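Local coordinates for protein MP-4 (Mucuna pruriens, PDB 5DSS) that belongs to the Kunitz-type protease inhibitor family and contributes to snake venom neutralization by stimulating cross-reactive antibodies, at residues G38-R41 with V47-L50. Numbering follows the deposited sequence.
Sequences GKTR and VTVL
T40 OG1, lying against L50 CD2 at 3.4 Å, has two polar partners: K39 O in its own segment, 3.1 Å from OG1 and accepting its hydrogen bond, and E162 OE1, a weak, alternative partner. An atom elsewhere in the model crowds OG1, so its place is less sure and all its distances are approximate. The site is the base of a long-looped β-hairpin in what the family indicates is a Kunitz-type β-trefoil: the chain leaves strand 35-37, swings out through 38-48 and returns as antiparallel strand 49-51. Between 38-41 and 47-50 there are no hydrogen bonds, so the two are joined here by van der Waals contact; the pairing of the strands is carried on by a backbone bond between L50 and R36.

T40 points toward 47-50 and lies against both T48 and L50. Its methyl CG2 meets T48 CG2 at 3.8 Å, the two side chains crossing at about a right angle. T48 can present that methyl because CG2 lies anti to its backbone N, while OG1 is turned beside the N (chi1 -46°). R165, on the neighbouring strand 164-167, touches both threonines. Where the segments leave the strand pairing, G38 N and T48 O are 3.8 Å apart and unbonded. Having no side chain, G38 lets L50 approach the backbone directly, with CB 3.8 Å from G38 CA.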
ATOM      1  N   GLY A  38      -4.792  11.087  -3.403  1.00 19.62           N
ATOM      2  CA  GLY A  38      -6.095  11.678  -3.271  1.00 22.78           C
ATOM      3  C   GLY A  38      -6.023  13.003  -2.587  1.00 24.48           C
ATOM      4  O   GLY A  38      -4.970  13.396  -2.068  1.00 25.34           O
ATOM      5  N   LYS A  39      -7.140  13.678  -2.533  1.00 26.15           N
ATOM      6  CA  LYS A  39      -7.183  14.902  -1.825  1.00 28.69           C
ATOM      7  C   LYS A  39      -7.680  14.639  -0.359  1.00 30.83           C
ATOM      8  O   LYS A  39      -8.739  14.075  -0.073  1.00 28.63           O
ATOM      9  CB  LYS A  39      -7.925  15.986  -2.658  1.00 27.84           C
ATOM     10  CG  LYS A  39      -7.542  17.440  -2.384  1.00 26.50           C
ATOM     11  CD  LYS A  39      -8.713  18.403  -2.457  1.00 25.24           C
ATOM     12  CE  LYS A  39      -8.794  19.135  -3.780  1.00 24.73           C
ATOM     13  NZ  LYS A  39      -9.731  20.268  -3.867  1.00 24.13           N
ATOM     14  N   THR A  40      -6.803  15.007   0.556  1.00 32.38           N
ATOM     15  CA  THR A  40      -7.099  14.957   1.982  1.00 36.24           C
ATOM     16  C   THR A  40      -6.262  16.043   2.670  1.00 39.61           C
ATOM     17  O   THR A  40      -5.098  16.244   2.313  1.00 38.70           O
ATOM     18  CB  THR A  40      -6.845  13.543   2.555  1.00 35.14           C
ATOM     19  OG1 THR A  40      -8.091  12.836   2.663  1.00 32.23           O
ATOM     20  CG2 THR A  40      -6.177  13.604   3.927  1.00 34.11           C
ATOM     21  N   ARG A  41      -6.861  16.726   3.647  1.00 41.49           N
ATOM     22  CA  ARG A  41      -6.240  17.830   4.397  1.00 41.96           C
ATOM     23  C   ARG A  41      -5.899  19.024   3.500  1.00 42.96           C
ATOM     24  O   ARG A  41      -6.574  19.272   2.501  1.00 44.97           O
ATOM     25  CB  ARG A  41      -5.020  17.362   5.201  1.00 30.83           C
ATOM     26  CG  ARG A  41      -4.907  18.019   6.569  1.00 28.83           C
ATOM     27  CD  ARG A  41      -4.185  17.109   7.547  1.00 27.46           C
ATOM     28  NE  ARG A  41      -4.970  16.879   8.759  1.00 27.37           N
ATOM     29  CZ  ARG A  41      -6.301  16.856   8.812  1.00 27.77           C
ATOM     30  NH1 ARG A  41      -7.027  17.038   7.711  1.00 26.04           N
ATOM     31  NH2 ARG A  41      -6.909  16.642   9.974  1.00 26.11           N
ATOM     32  N   VAL A  47       0.952  13.559   0.860  1.00 25.20           N
ATOM     33  CA  VAL A  47       1.633  12.347   1.219  1.00 23.51           C
ATOM     34  C   VAL A  47       0.594  11.256   1.340  1.00 20.79           C
ATOM     35  O   VAL A  47       0.864  10.083   1.117  1.00 20.88           O
ATOM     36  CB  VAL A  47       2.314  12.568   2.561  1.00 24.32           C
ATOM     37  CG1 VAL A  47       2.919  11.301   3.056  1.00 21.79           C
ATOM     38  CG2 VAL A  47       3.369  13.676   2.425  1.00 25.81           C
ATOM     39  N   THR A  48      -0.617  11.681   1.646  1.00 19.08           N
ATOM     40  CA  THR A  48      -1.717  10.785   1.953  1.00 17.23           C
ATOM     41  C   THR A  48      -2.185   9.970   0.751  1.00 16.60           C
ATOM     42  O   THR A  48      -2.737  10.528  -0.211  1.00 16.02           O
ATOM     43  CB  THR A  48      -2.880  11.594   2.574  1.00 16.71           C
ATOM     44  OG1 THR A  48      -2.349  12.473   3.581  1.00 15.15           O
ATOM     45  CG2 THR A  48      -3.945  10.679   3.182  1.00 15.80           C
ATOM     46  N   VAL A  49      -1.922   8.656   0.815  1.00 15.69           N
ATOM     47  CA  VAL A  49      -2.400   7.688  -0.174  1.00 14.50           C
ATOM     48  C   VAL A  49      -3.838   7.397   0.255  1.00 14.86           C
ATOM     49  O   VAL A  49      -4.079   6.975   1.381  1.00 14.74           O
ATOM     50  CB  VAL A  49      -1.565   6.386  -0.174  1.00 13.60           C
ATOM     51  CG1 VAL A  49      -2.170   5.320  -1.074  1.00 12.26           C
ATOM     52  CG2 VAL A  49      -0.150   6.683  -0.616  1.00 14.17           C
ATOM     53  N   LEU A  50      -4.776   7.623  -0.665  1.00 15.21           N
ATOM     54  CA  LEU A  50      -6.189   7.572  -0.367  1.00 15.67           C
ATOM     55  C   LEU A  50      -6.872   6.330  -0.906  1.00 16.15           C
ATOM     56  O   LEU A  50      -6.513   5.799  -1.948  1.00 17.90           O
ATOM     57  CB  LEU A  50      -6.894   8.805  -0.943  1.00 15.62           C
ATOM     58  CG  LEU A  50      -7.619   9.755   0.021  1.00 15.75           C
ATOM     59  CD1 LEU A  50      -8.939   9.164   0.488  1.00 14.76           C
ATOM     60  CD2 LEU A  50      -6.750  10.105   1.214  1.00 15.81           C
TER